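Local coordinates for protein adenylation domain (Streptomyces sp., PDB 5N9X) that belongs to the ANL clan of AMP-binding adenylation domains and holds ATP and threonine in adjoining pockets, at residues 309-314 with 319-324; 409-412 with 416-419; 33-36 with 42-45. One frame throughout, in Å; residues are numbered along the deposited sequence.

Interaction 1 (309-314 with 319-324); sequences NMYGIT and HATFHR. With ATP (adenosine-5'-triphosphate), chain D; THR (threonine), chain C.
Y311 O takes two backbone donors from the partner segment: A320 N at 2.7 Å, lying in the carbonyl plane, and T321 N at 3.0 Å, tilted from it. Y311 N in turn donates to the side chain, to T321 OG1 (3.0 Å); chi1 of 78° sets that hydroxyl between T321's own backbone N and carbonyl carbon, and the same OG1 also bonds to I337 O. Farther along the hairpin, N309 and H323 form an antiparallel hydrogen-bonded pair. The end of strand 306-310 and the loop after it line the pockets of both ligands. ATP N6 donates to M310 O at 2.9 Å and more weakly to N309 OD1, while one water joins M310 O, H319 ND1 and the OG1 of the bound threonine. M310 supplies the packing: its SD sits 3.7 Å from the centroid of the H319 ring, over the face, a Met-aromatic contact, and the bend at chi3 (90°) turns CE toward H319 CB (3.6 Å) and the edge of the F322 ring. Y311 CD2 rests on A320 CB at 4.0 Å, with ATP C5 obliquely near the same ring. W216 and F213 meet the H319 ring, and strands 336-340, 362-367 and 400-410 pack against Y311.

Interaction 2 (409-412 with 416-419); sequences SRRA and LVYQ. With ATP (adenosine-5'-triphosphate), chain D.
S409 OG receives the side-chain amide of Q419 at 2.8 Å from NE2, the shortest polar bond between 409-412 and 416-419. Its N-H...O angle of 141° is bent, and the oxygen lies somewhat out of the amide plane. Two torsions bring the groups together: the serine hydroxyl stands between its own N and carbonyl carbon (chi1 36°), and the glutamine chain folds at chi2 (-67°), carrying its amide back along the strand. Beneath this bond S409 and V417 form an antiparallel hydrogen-bonded pair. S409 N donates to V417 O, and V417 N to S409 O, each at 3.0 Å and close to straight. The two segments are the arms of a beta hairpin, strands 400-410 and 416-421, within the large mixed sheet that also contains strand 336-340. R410 and L416 make the next pair, non-hydrogen-bonded, where L416 CD2 approaches R410 CA at 4.0 Å; I348 touches both side chains from strand 345-349. On the face shared by S409 and V417, R411 lays one face of its guanidinium over V417 CG2, which is 3.7 Å from NE. Y418 points away from 409-412, and one side of its ring meets the adenine of ATP, with C2 of the base 3.5 Å above the ring plane and over its centre. Its OH is hydrogen-bonded to D406 OD1, which also bonds ATP.

Interaction 3 (33-36 with 42-45); sequences DRTA and EKIS
T35 lays its methyl CG2 against the aliphatic start of K43, 3.6 Å from K43 CG and 3.7 Å from K43 CB, the two side chains crossing at about a right angle. The threonine torsion decides which branch does this: with chi1 at -55°, CG2 lies anti to the backbone N and faces the lysine, while OG1 comes no nearer than 4.0 Å, to K43 CD. The overlap involves K43 methylene groups; beyond CG the chain runs extended and carries the ammonium away from the threonine methyl. The contact belongs to a beta hairpin, strands 35-39 and 42-45, which forms one side of a four-stranded mixed sheet, with 42-45 as one of its two outermost strands. T35 and S45 are its antiparallel non-hydrogen-bonded pair here, their CA atoms only 4.3 Å apart and their side chains diverging. One backbone bond joins the segments: A36 N donates to I44 O at 2.7 Å, with a bent N-H...O angle of 138°. Around it run CA-H...O contacts, from T35 CA to I44 O and from S45 CA to R34 O (3.2 Å). R34 turns away from the hairpin partner, its NE and NH2 hydrogen-bonded to G225 O and A199 O. A36, at a corner of the chain, packs on Y46 and L49 of helix 46-62. That helix begins directly after S45, which occupies its N-cap position: S45 OG accepts from L48 N.

How the interactions relate
All three contacts are antiparallel hairpin pairings, yet each puts the same backbone chemistry to different use. Interactions 1 and 2 belong to one large sheet, their centres 13 Å apart, and approach ATP with different groups: a backbone oxygen of the first and, weakly, an amide oxygen meet the adenine amino group, an aromatic face of the second meets the ring. Interaction 1 is buried and touches both ligands, whereas interaction 2 is partly buried, with R410 exposed and R411 partly exposed. Interaction 3 lies in a separate sheet, its centre 43 Å from that of interaction 2 and on the opposite side of the chain's centre; partly buried and distant from the nucleotide, it joins strand pairing to a helix start.

Interaction 1 (309-314 with 319-324)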
ATOM      1  N   ASN A 309      -6.155  -8.174   9.127  1.00 14.06           N
ATOM      2  CA  ASN A 309      -6.119  -6.761   8.852  1.00 12.42           C
ATOM      3  C   ASN A 309      -4.746  -6.306   9.261  1.00 11.52           C
ATOM      4  O   ASN A 309      -4.276  -6.690  10.317  1.00 13.30           O
ATOM      5  CB  ASN A 309      -7.213  -5.982   9.597  1.00 11.44           C
ATOM      6  CG  ASN A 309      -7.187  -4.516   9.239  1.00 16.92           C
ATOM      7  OD1 ASN A 309      -6.550  -4.140   8.256  1.00 12.76           O
ATOM      8  ND2 ASN A 309      -7.875  -3.681  10.015  1.00 17.58           N
ATOM      9  N   MET A 310      -4.072  -5.546   8.413  1.00 13.70           N
ATOM     10  CA  MET A 310      -2.771  -4.994   8.805  1.00 15.66           C
ATOM     11  C   MET A 310      -2.755  -3.482   8.647  1.00 13.70           C
ATOM     12  O   MET A 310      -2.938  -2.978   7.539  1.00 11.95           O
ATOM     13  CB  MET A 310      -1.622  -5.626   8.001  1.00 11.58           C
ATOM     14  CG  MET A 310      -1.458  -7.120   8.234  1.00 15.71           C
ATOM     15  SD  MET A 310      -0.013  -7.918   7.470  1.00 13.33           S
ATOM     16  CE  MET A 310       1.209  -7.722   8.794  1.00  9.59           C
ATOM     17  N   TYR A 311      -2.571  -2.771   9.755  1.00 10.84           N
ATOM     18  CA  TYR A 311      -2.346  -1.330   9.672  1.00 13.53           C
ATOM     19  C   TYR A 311      -0.918  -1.155   9.228  1.00 14.35           C
ATOM     20  O   TYR A 311      -0.026  -1.896   9.689  1.00 14.42           O
ATOM     21  CB  TYR A 311      -2.600  -0.608  11.010  1.00 10.64           C
ATOM     22  CG  TYR A 311      -2.061   0.818  11.055  1.00 14.31           C
ATOM     23  CD1 TYR A 311      -2.833   1.881  10.612  1.00 15.51           C
ATOM     24  CD2 TYR A 311      -0.798   1.103  11.558  1.00 12.71           C
ATOM     25  CE1 TYR A 311      -2.357   3.171  10.650  1.00 19.33           C
ATOM     26  CE2 TYR A 311      -0.315   2.388  11.600  1.00 12.87           C
ATOM     27  CZ  TYR A 311      -1.095   3.416  11.141  1.00 16.73           C
ATOM     28  OH  TYR A 311      -0.615   4.691  11.176  1.00 11.79           O
ATOM     29  N   GLY A 312      -0.693  -0.189   8.342  1.00 15.14           N
ATOM     30  CA  GLY A 312       0.639   0.060   7.830  1.00  8.02           C
ATOM     31  C   GLY A 312       0.750   1.439   7.223  1.00 15.51           C
ATOM     32  O   GLY A 312      -0.257   2.054   6.856  1.00 18.15           O
ATOM     33  N   ILE A 313       1.985   1.922   7.129  1.00 13.03           N
ATOM     34  CA  ILE A 313       2.338   3.171   6.472  1.00 13.77           C
ATOM     35  C   ILE A 313       3.643   2.972   5.757  1.00 15.37           C
ATOM     36  O   ILE A 313       4.458   2.142   6.192  1.00 17.56           O
ATOM     37  CB  ILE A 313       2.505   4.332   7.473  1.00 18.40           C
ATOM     38  CG1 ILE A 313       2.924   3.773   8.824  1.00 16.88           C
ATOM     39  CG2 ILE A 313       1.260   5.163   7.585  1.00 18.07           C
ATOM     40  CD1 ILE A 313       2.979   4.777   9.899  1.00 18.23           C
ATOM     41  N   THR A 314       3.872   3.731   4.688  1.00 14.81           N
ATOM     42  CA  THR A 314       5.070   3.550   3.884  1.00 17.43           C
ATOM     43  C   THR A 314       6.327   3.889   4.702  1.00 21.08           C
ATOM     44  O   THR A 314       7.400   3.289   4.508  1.00 11.77           O
ATOM     45  CB  THR A 314       5.019   4.403   2.585  1.00 20.75           C
ATOM     46  OG1 THR A 314       3.931   3.966   1.753  1.00 12.35           O
ATOM     47  CG2 THR A 314       6.329   4.300   1.813  1.00 18.28           C
ATOM     48  N   HIS A 319       3.791  -2.744   6.565  1.00 10.62           N
ATOM     49  CA  HIS A 319       2.894  -3.104   7.678  1.00 11.57           C
ATOM     50  C   HIS A 319       3.456  -2.768   9.051  1.00 12.10           C
ATOM     51  O   HIS A 319       4.658  -2.878   9.277  1.00 12.54           O
ATOM     52  CB  HIS A 319       2.545  -4.612   7.663  1.00 10.10           C
ATOM     53  CG  HIS A 319       2.162  -5.142   6.317  1.00 11.22           C
ATOM     54  ND1 HIS A 319       1.041  -4.712   5.649  1.00 13.25           N
ATOM     55  CD2 HIS A 319       2.747  -6.074   5.523  1.00 10.95           C
ATOM     56  CE1 HIS A 319       0.953  -5.353   4.491  1.00 11.94           C
ATOM     57  NE2 HIS A 319       1.973  -6.182   4.391  1.00  9.33           N
ATOM     58  N   ALA A 320       2.568  -2.415   9.979  1.00 13.20           N
ATOM     59  CA  ALA A 320       2.986  -2.060  11.327  1.00 11.19           C
ATOM     60  C   ALA A 320       2.213  -2.834  12.404  1.00 18.57           C
ATOM     61  O   ALA A 320       2.598  -2.812  13.590  1.00 19.39           O
ATOM     62  CB  ALA A 320       2.823  -0.574  11.544  1.00 12.41           C
ATOM     63  N   THR A 321       1.110  -3.476  12.018  1.00 11.48           N
ATOM     64  CA  THR A 321       0.313  -4.269  12.964  1.00 13.49           C
ATOM     65  C   THR A 321      -0.227  -5.534  12.311  1.00 17.11           C
ATOM     66  O   THR A 321      -0.076  -5.731  11.106  1.00 16.27           O
ATOM     67  CB  THR A 321      -0.893  -3.481  13.560  1.00 15.94           C
ATOM     68  OG1 THR A 321      -1.960  -3.413  12.611  1.00 14.93           O
ATOM     69  CG2 THR A 321      -0.499  -2.077  13.971  1.00 16.86           C
ATOM     70  N   PHE A 322      -0.883  -6.360  13.125  1.00 19.12           N
ATOM     71  CA  PHE A 322      -1.440  -7.650  12.722  1.00 15.24           C
ATOM     72  C   PHE A 322      -2.662  -7.942  13.585  1.00 21.58           C
ATOM     73  O   PHE A 322      -2.629  -7.849  14.823  1.00 22.40           O
ATOM     74  CB  PHE A 322      -0.383  -8.764  12.863  1.00 12.42           C
ATOM     75  CG  PHE A 322      -0.877 -10.173  12.535  1.00 13.09           C
ATOM     76  CD1 PHE A 322      -1.679 -10.894  13.432  1.00 12.39           C
ATOM     77  CD2 PHE A 322      -0.462 -10.805  11.355  1.00 13.09           C
ATOM     78  CE1 PHE A 322      -2.107 -12.214  13.136  1.00 17.49           C
ATOM     79  CE2 PHE A 322      -0.863 -12.118  11.053  1.00 17.87           C
ATOM     80  CZ  PHE A 322      -1.695 -12.829  11.948  1.00 14.10           C
ATOM     81  N   HIS A 323      -3.747  -8.308  12.930  1.00 17.32           N
ATOM     82  CA  HIS A 323      -4.915  -8.748  13.647  1.00 14.97           C
ATOM     83  C   HIS A 323      -5.669  -9.766  12.818  1.00 23.61           C
ATOM     84  O   HIS A 323      -6.188  -9.437  11.741  1.00 17.98           O
ATOM     85  CB  HIS A 323      -5.837  -7.584  13.991  1.00 14.54           C
ATOM     86  CG  HIS A 323      -7.090  -8.014  14.684  1.00 22.30           C
ATOM     87  ND1 HIS A 323      -7.094  -8.537  15.963  1.00 22.46           N
ATOM     88  CD2 HIS A 323      -8.378  -8.025  14.269  1.00 19.04           C
ATOM     89  CE1 HIS A 323      -8.336  -8.821  16.311  1.00 14.59           C
ATOM     90  NE2 HIS A 323      -9.132  -8.526  15.301  1.00 15.94           N
ATOM     91  N   ARG A 324      -5.741 -10.996  13.331  1.00 18.23           N
ATOM     92  CA  ARG A 324      -6.573 -12.011  12.715  1.00 17.46           C
ATOM     93  C   ARG A 324      -8.058 -11.754  13.053  1.00 21.81           C
ATOM     94  O   ARG A 324      -8.441 -11.646  14.228  1.00 16.41           O
ATOM     95  CB  ARG A 324      -6.137 -13.415  13.154  1.00 16.47           C
ATOM     96  CG  ARG A 324      -7.086 -14.486  12.660  1.00 24.48           C
ATOM     97  CD  ARG A 324      -6.571 -15.907  12.776  1.00 24.27           C
ATOM     98  NE  ARG A 324      -7.584 -16.719  13.447  1.00 40.96           N
ATOM     99  CZ  ARG A 324      -8.605 -17.300  12.825  1.00 38.72           C
ATOM    100  NH1 ARG A 324      -8.762 -17.152  11.518  1.00 34.50           N
ATOM    101  NH2 ARG A 324      -9.489 -18.007  13.513  1.00 40.30           N
TER
HETATM  102  PG  ATP D 602       1.236   9.667   3.183  1.00 74.44           P
HETATM  103  O1G ATP D 602       0.792  10.079   4.582  1.00 65.76           O
HETATM  104  O2G ATP D 602       1.555  10.816   2.277  1.00 60.14           O
HETATM  105  O3G ATP D 602       2.368   8.655   3.148  1.00 69.88           O
HETATM  106  PB  ATP D 602      -0.694   7.529   2.671  1.00 66.01           P
HETATM  107  O1B ATP D 602      -1.342   7.661   4.053  1.00 53.25           O
HETATM  108  O2B ATP D 602      -1.470   6.951   1.532  1.00 42.90           O
HETATM  109  O3B ATP D 602      -0.081   9.019   2.419  1.00 71.98           O
HETATM  110  PA  ATP D 602       0.788   5.189   2.817  1.00 65.66           P
HETATM  111  O1A ATP D 602       1.983   4.868   3.683  1.00 36.62           O
HETATM  112  O2A ATP D 602       0.674   4.502   1.461  1.00 50.69           O
HETATM  113  O3A ATP D 602       0.720   6.776   2.668  1.00 60.53           O
HETATM  114  O5' ATP D 602      -0.635   5.019   3.605  1.00 43.86           O
HETATM  115  C5' ATP D 602      -0.775   4.695   4.988  1.00 32.94           C
HETATM  116  C4' ATP D 602      -2.070   5.293   5.542  1.00 30.33           C
HETATM  117  O4' ATP D 602      -3.183   4.455   5.272  1.00 21.25           O
HETATM  118  C3' ATP D 602      -2.058   5.567   7.035  1.00 25.22           C
HETATM  119  O3' ATP D 602      -1.918   6.975   7.195  1.00 38.62           O
HETATM  120  C2' ATP D 602      -3.403   5.120   7.549  1.00 23.37           C
HETATM  121  O2' ATP D 602      -4.210   6.277   7.753  1.00 22.77           O
HETATM  122  C1' ATP D 602      -4.019   4.310   6.428  1.00 29.69           C
HETATM  123  N9  ATP D 602      -4.104   2.858   6.776  1.00 25.52           N
HETATM  124  C8  ATP D 602      -3.229   1.906   6.381  1.00 21.22           C
HETATM  125  N7  ATP D 602      -3.559   0.676   6.838  1.00 16.44           N
HETATM  126  C5  ATP D 602      -4.694   0.822   7.544  1.00 18.58           C
HETATM  127  C6  ATP D 602      -5.581  -0.096   8.294  1.00 14.02           C
HETATM  128  N6  ATP D 602      -5.295  -1.410   8.364  1.00 12.66           N
HETATM  129  N1  ATP D 602      -6.664   0.429   8.902  1.00 13.70           N
HETATM  130  C2  ATP D 602      -6.909   1.753   8.841  1.00 22.43           C
HETATM  131  N3  ATP D 602      -6.164   2.659   8.170  1.00 19.77           N
HETATM  132  C4  ATP D 602      -5.049   2.261   7.509  1.00 23.10           C
HETATM  133  N   THR C 601       1.719   0.452   3.198  1.00 16.63           N
HETATM  134  CA  THR C 601       0.419   0.454   2.510  1.00 26.72           C
HETATM  135  C   THR C 601      -0.138   1.842   2.648  1.00 28.26           C
HETATM  136  O   THR C 601      -1.141   2.299   2.065  1.00 20.35           O
HETATM  137  CB  THR C 601      -0.589  -0.554   3.109  1.00 23.24           C
HETATM  138  OG1 THR C 601      -0.635  -0.410   4.544  1.00 19.43           O
HETATM  139  CG2 THR C 601      -0.203  -1.979   2.734  1.00 14.32           C
HETATM  140  OXT THR C 601       0.502   2.507   3.451  1.00 28.08           O
HETATM  141  O   HOH W   1      -0.791  -2.381   6.138  1.00 14.74           O

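Interaction 2 (409-412 with 416-419)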
ATOM      1  N   SER A 409      -6.954   3.817  19.665  1.00 28.98           N
ATOM      2  CA  SER A 409      -7.110   3.577  21.109  1.00 30.80           C
ATOM      3  C   SER A 409      -6.642   2.180  21.479  1.00 27.36           C
ATOM      4  O   SER A 409      -6.742   1.255  20.675  1.00 32.97           O
ATOM      5  CB  SER A 409      -8.565   3.758  21.565  1.00 25.98           C
ATOM      6  OG  SER A 409      -9.472   3.300  20.586  1.00 29.45           O
ATOM      7  N   ARG A 410      -6.107   2.036  22.684  1.00 32.02           N
ATOM      8  CA  ARG A 410      -5.834   0.715  23.224  1.00 39.64           C
ATOM      9  C   ARG A 410      -7.075   0.239  23.981  1.00 41.84           C
ATOM     10  O   ARG A 410      -7.408   0.812  25.028  1.00 43.19           O
ATOM     11  CB  ARG A 410      -4.621   0.728  24.152  1.00 39.20           C
ATOM     12  CG  ARG A 410      -4.437  -0.584  24.888  1.00 44.72           C
ATOM     13  CD  ARG A 410      -3.615  -0.458  26.164  1.00 49.04           C
ATOM     14  NE  ARG A 410      -3.983  -1.539  27.081  1.00 67.23           N
ATOM     15  CZ  ARG A 410      -3.129  -2.382  27.658  1.00 76.55           C
ATOM     16  NH1 ARG A 410      -1.821  -2.279  27.440  1.00 71.18           N
ATOM     17  NH2 ARG A 410      -3.588  -3.331  28.464  1.00 74.09           N
ATOM     18  N   ARG A 411      -7.762  -0.772  23.439  1.00 37.42           N
ATOM     19  CA  ARG A 411      -8.936  -1.383  24.076  1.00 41.36           C
ATOM     20  C   ARG A 411      -8.446  -2.329  25.162  1.00 39.30           C
ATOM     21  O   ARG A 411      -7.306  -2.796  25.103  1.00 33.77           O
ATOM     22  CB  ARG A 411      -9.812  -2.152  23.054  1.00 36.99           C
ATOM     23  CG  ARG A 411      -9.454  -3.662  22.879  1.00 37.70           C
ATOM     24  CD  ARG A 411     -10.075  -4.339  21.634  1.00 32.78           C
ATOM     25  NE  ARG A 411     -11.397  -3.805  21.302  1.00 47.76           N
ATOM     26  CZ  ARG A 411     -12.241  -4.329  20.411  1.00 43.83           C
ATOM     27  NH1 ARG A 411     -11.924  -5.436  19.749  1.00 31.62           N
ATOM     28  NH2 ARG A 411     -13.418  -3.737  20.195  1.00 41.11           N
ATOM     29  N   ALA A 412      -9.298  -2.605  26.147  1.00 45.54           N
ATOM     30  CA  ALA A 412      -9.005  -3.626  27.153  1.00 41.64           C
ATOM     31  C   ALA A 412      -8.668  -4.925  26.453  1.00 43.32           C
ATOM     32  O   ALA A 412      -9.425  -5.384  25.597  1.00 46.86           O
ATOM     33  CB  ALA A 412     -10.180  -3.823  28.096  1.00 40.08           C
ATOM     34  N   LEU A 416      -5.155  -2.637  19.427  1.00 27.76           N
ATOM     35  CA  LEU A 416      -5.418  -1.306  18.916  1.00 28.38           C
ATOM     36  C   LEU A 416      -6.680  -1.298  18.058  1.00 22.24           C
ATOM     37  O   LEU A 416      -6.938  -2.224  17.297  1.00 24.80           O
ATOM     38  CB  LEU A 416      -4.218  -0.786  18.135  1.00 26.81           C
ATOM     39  CG  LEU A 416      -2.961  -0.722  18.987  1.00 30.40           C
ATOM     40  CD1 LEU A 416      -1.811  -0.069  18.233  1.00 34.24           C
ATOM     41  CD2 LEU A 416      -3.268   0.052  20.257  1.00 36.24           C
ATOM     42  N   VAL A 417      -7.483  -0.263  18.237  1.00 23.48           N
ATOM     43  CA  VAL A 417      -8.635  -0.013  17.397  1.00 19.08           C
ATOM     44  C   VAL A 417      -8.367   1.293  16.655  1.00 23.24           C
ATOM     45  O   VAL A 417      -7.946   2.276  17.262  1.00 23.58           O
ATOM     46  CB  VAL A 417      -9.938   0.088  18.220  1.00 22.15           C
ATOM     47  CG1 VAL A 417     -11.134   0.408  17.309  1.00 20.50           C
ATOM     48  CG2 VAL A 417     -10.177  -1.186  18.998  1.00 24.73           C
ATOM     49  N   TYR A 418      -8.590   1.298  15.344  1.00 24.22           N
ATOM     50  CA  TYR A 418      -8.259   2.453  14.526  1.00 26.70           C
ATOM     51  C   TYR A 418      -9.435   3.423  14.498  1.00 27.68           C
ATOM     52  O   TYR A 418     -10.565   3.027  14.194  1.00 25.70           O
ATOM     53  CB  TYR A 418      -7.872   2.020  13.097  1.00 20.69           C
ATOM     54  CG  TYR A 418      -7.685   3.184  12.143  1.00 22.09           C
ATOM     55  CD1 TYR A 418      -6.462   3.837  12.048  1.00 23.16           C
ATOM     56  CD2 TYR A 418      -8.732   3.633  11.347  1.00 20.92           C
ATOM     57  CE1 TYR A 418      -6.282   4.904  11.196  1.00 16.42           C
ATOM     58  CE2 TYR A 418      -8.568   4.685  10.491  1.00 21.04           C
ATOM     59  CZ  TYR A 418      -7.336   5.329  10.420  1.00 25.01           C
ATOM     60  OH  TYR A 418      -7.168   6.390   9.556  1.00 27.74           O
ATOM     61  N   GLN A 419      -9.162   4.697  14.789  1.00 29.69           N
ATOM     62  CA  GLN A 419     -10.227   5.705  14.839  1.00 28.78           C
ATOM     63  C   GLN A 419     -10.307   6.553  13.572  1.00 37.40           C
ATOM     64  O   GLN A 419     -11.390   6.693  12.984  1.00 38.06           O
ATOM     65  CB  GLN A 419     -10.055   6.596  16.074  1.00 19.38           C
ATOM     66  CG  GLN A 419      -9.998   5.805  17.379  1.00 19.38           C
ATOM     67  CD  GLN A 419     -11.323   5.117  17.708  1.00 28.57           C
ATOM     68  OE1 GLN A 419     -12.390   5.526  17.235  1.00 23.11           O
ATOM     69  NE2 GLN A 419     -11.259   4.072  18.530  1.00 24.03           N
TER
HETATM   70  PG  ATP D 602       1.236   9.667   3.183  1.00 74.44           P
HETATM   71  O1G ATP D 602       0.792  10.079   4.582  1.00 65.76           O
HETATM   72  O2G ATP D 602       1.555  10.816   2.277  1.00 60.14           O
HETATM   73  O3G ATP D 602       2.368   8.655   3.148  1.00 69.88           O
HETATM   74  PB  ATP D 602      -0.694   7.529   2.671  1.00 66.01           P
HETATM   75  O1B ATP D 602      -1.342   7.661   4.053  1.00 53.25           O
HETATM   76  O2B ATP D 602      -1.470   6.951   1.532  1.00 42.90           O
HETATM   77  O3B ATP D 602      -0.081   9.019   2.419  1.00 71.98           O
HETATM   78  PA  ATP D 602       0.788   5.189   2.817  1.00 65.66           P
HETATM   79  O1A ATP D 602       1.983   4.868   3.683  1.00 36.62           O
HETATM   80  O2A ATP D 602       0.674   4.502   1.461  1.00 50.69           O
HETATM   81  O3A ATP D 602       0.720   6.776   2.668  1.00 60.53           O
HETATM   82  O5' ATP D 602      -0.635   5.019   3.605  1.00 43.86           O
HETATM   83  C5' ATP D 602      -0.775   4.695   4.988  1.00 32.94           C
HETATM   84  C4' ATP D 602      -2.070   5.293   5.542  1.00 30.33           C
HETATM   85  O4' ATP D 602      -3.183   4.455   5.272  1.00 21.25           O
HETATM   86  C3' ATP D 602      -2.058   5.567   7.035  1.00 25.22           C
HETATM   87  O3' ATP D 602      -1.918   6.975   7.195  1.00 38.62           O
HETATM   88  C2' ATP D 602      -3.403   5.120   7.549  1.00 23.37           C
HETATM   89  O2' ATP D 602      -4.210   6.277   7.753  1.00 22.77           O
HETATM   90  C1' ATP D 602      -4.019   4.310   6.428  1.00 29.69           C
HETATM   91  N9  ATP D 602      -4.104   2.858   6.776  1.00 25.52           N
HETATM   92  C8  ATP D 602      -3.229   1.906   6.381  1.00 21.22           C
HETATM   93  N7  ATP D 602      -3.559   0.676   6.838  1.00 16.44           N
HETATM   94  C5  ATP D 602      -4.694   0.822   7.544  1.00 18.58           C
HETATM   95  C6  ATP D 602      -5.581  -0.096   8.294  1.00 14.02           C
HETATM   96  N6  ATP D 602      -5.295  -1.410   8.364  1.00 12.66           N
HETATM   97  N1  ATP D 602      -6.664   0.429   8.902  1.00 13.70           N
HETATM   98  C2  ATP D 602      -6.909   1.753   8.841  1.00 22.43           C
HETATM   99  N3  ATP D 602      -6.164   2.659   8.170  1.00 19.77           N
HETATM  100  C4  ATP D 602      -5.049   2.261   7.509  1.00 23.10           C

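Interaction 3 (33-36 with 42-45)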
ATOM      1  N   ASP A  33      14.885 -24.983  -9.015  1.00 18.27           N
ATOM      2  CA  ASP A  33      13.935 -25.617  -9.917  1.00 18.99           C
ATOM      3  C   ASP A  33      12.507 -25.088  -9.751  1.00 22.92           C
ATOM      4  O   ASP A  33      11.698 -25.172 -10.689  1.00 24.46           O
ATOM      5  CB  ASP A  33      13.965 -27.136  -9.708  1.00 23.40           C
ATOM      6  CG  ASP A  33      13.725 -27.521  -8.245  1.00 33.88           C
ATOM      7  OD1 ASP A  33      14.141 -26.750  -7.338  1.00 23.46           O
ATOM      8  OD2 ASP A  33      13.093 -28.575  -8.000  1.00 46.64           O
ATOM      9  N   ARG A  34      12.196 -24.539  -8.577  1.00 15.03           N
ATOM     10  CA  ARG A  34      10.867 -23.971  -8.330  1.00 16.26           C
ATOM     11  C   ARG A  34      10.558 -22.760  -9.209  1.00 14.22           C
ATOM     12  O   ARG A  34      11.472 -22.063  -9.672  1.00 14.54           O
ATOM     13  CB  ARG A  34      10.708 -23.586  -6.843  1.00 19.35           C
ATOM     14  CG  ARG A  34      10.759 -24.760  -5.887  1.00 14.27           C
ATOM     15  CD  ARG A  34      10.336 -24.366  -4.488  1.00 18.30           C
ATOM     16  NE  ARG A  34       8.894 -24.177  -4.368  1.00 20.79           N
ATOM     17  CZ  ARG A  34       7.998 -25.159  -4.435  1.00 22.89           C
ATOM     18  NH1 ARG A  34       8.391 -26.417  -4.628  1.00 20.74           N
ATOM     19  NH2 ARG A  34       6.709 -24.886  -4.304  1.00 17.58           N
ATOM     20  N   THR A  35       9.264 -22.503  -9.413  1.00 15.21           N
ATOM     21  CA  THR A  35       8.818 -21.385 -10.247  1.00 12.03           C
ATOM     22  C   THR A  35       8.816 -20.092  -9.438  1.00 15.88           C
ATOM     23  O   THR A  35       8.100 -19.978  -8.438  1.00 19.99           O
ATOM     24  CB  THR A  35       7.387 -21.627 -10.815  1.00 17.67           C
ATOM     25  OG1 THR A  35       7.334 -22.875 -11.526  1.00 26.81           O
ATOM     26  CG2 THR A  35       6.979 -20.511 -11.766  1.00 21.89           C
ATOM     27  N   ALA A  36       9.608 -19.112  -9.860  1.00 15.47           N
ATOM     28  CA  ALA A  36       9.610 -17.830  -9.185  1.00 13.40           C
ATOM     29  C   ALA A  36       8.487 -16.929  -9.733  1.00 20.42           C
ATOM     30  O   ALA A  36       7.754 -16.292  -8.967  1.00 17.34           O
ATOM     31  CB  ALA A  36      10.969 -17.158  -9.332  1.00 12.81           C
ATOM     32  N   GLU A  42       3.419 -18.502 -18.793  1.00 43.68           N
ATOM     33  CA  GLU A  42       4.865 -18.420 -18.718  1.00 43.18           C
ATOM     34  C   GLU A  42       5.340 -18.654 -17.289  1.00 40.30           C
ATOM     35  O   GLU A  42       4.788 -18.093 -16.332  1.00 29.46           O
ATOM     36  CB  GLU A  42       5.357 -17.072 -19.247  1.00 37.40           C
ATOM     37  CG  GLU A  42       6.829 -16.822 -18.989  1.00 37.27           C
ATOM     38  CD  GLU A  42       7.324 -15.518 -19.596  1.00 51.22           C
ATOM     39  OE1 GLU A  42       6.639 -14.474 -19.459  1.00 49.17           O
ATOM     40  OE2 GLU A  42       8.400 -15.552 -20.242  1.00 47.60           O
ATOM     41  N   LYS A  43       6.356 -19.504 -17.160  1.00 34.22           N
ATOM     42  CA  LYS A  43       6.952 -19.783 -15.867  1.00 29.36           C
ATOM     43  C   LYS A  43       8.440 -19.584 -15.915  1.00 31.76           C
ATOM     44  O   LYS A  43       9.124 -20.150 -16.765  1.00 41.39           O
ATOM     45  CB  LYS A  43       6.638 -21.205 -15.404  1.00 29.28           C
ATOM     46  CG  LYS A  43       5.257 -21.345 -14.789  1.00 38.26           C
ATOM     47  CD  LYS A  43       4.852 -22.805 -14.650  1.00 31.38           C
ATOM     48  CE  LYS A  43       3.710 -22.942 -13.657  1.00 34.74           C
ATOM     49  NZ  LYS A  43       3.008 -24.243 -13.811  1.00 46.39           N
ATOM     50  N   ILE A  44       8.945 -18.769 -15.001  1.00 26.40           N
ATOM     51  CA  ILE A  44      10.377 -18.654 -14.841  1.00 20.82           C
ATOM     52  C   ILE A  44      10.785 -19.259 -13.505  1.00 21.90           C
ATOM     53  O   ILE A  44      10.207 -18.949 -12.446  1.00 19.02           O
ATOM     54  CB  ILE A  44      10.862 -17.197 -14.921  1.00 20.78           C
ATOM     55  CG1 ILE A  44      10.321 -16.527 -16.175  1.00 27.55           C
ATOM     56  CG2 ILE A  44      12.353 -17.146 -14.919  1.00 20.86           C
ATOM     57  CD1 ILE A  44       9.065 -15.744 -15.946  1.00 33.39           C
ATOM     58  N   SER A  45      11.782 -20.134 -13.586  1.00 15.55           N
ATOM     59  CA  SER A  45      12.417 -20.745 -12.433  1.00 14.55           C
ATOM     60  C   SER A  45      13.276 -19.759 -11.655  1.00 15.98           C
ATOM     61  O   SER A  45      13.858 -18.835 -12.233  1.00 17.19           O
ATOM     62  CB  SER A  45      13.276 -21.927 -12.880  1.00 14.24           C
ATOM     63  OG  SER A  45      14.542 -21.487 -13.318  1.00 21.95           O
TER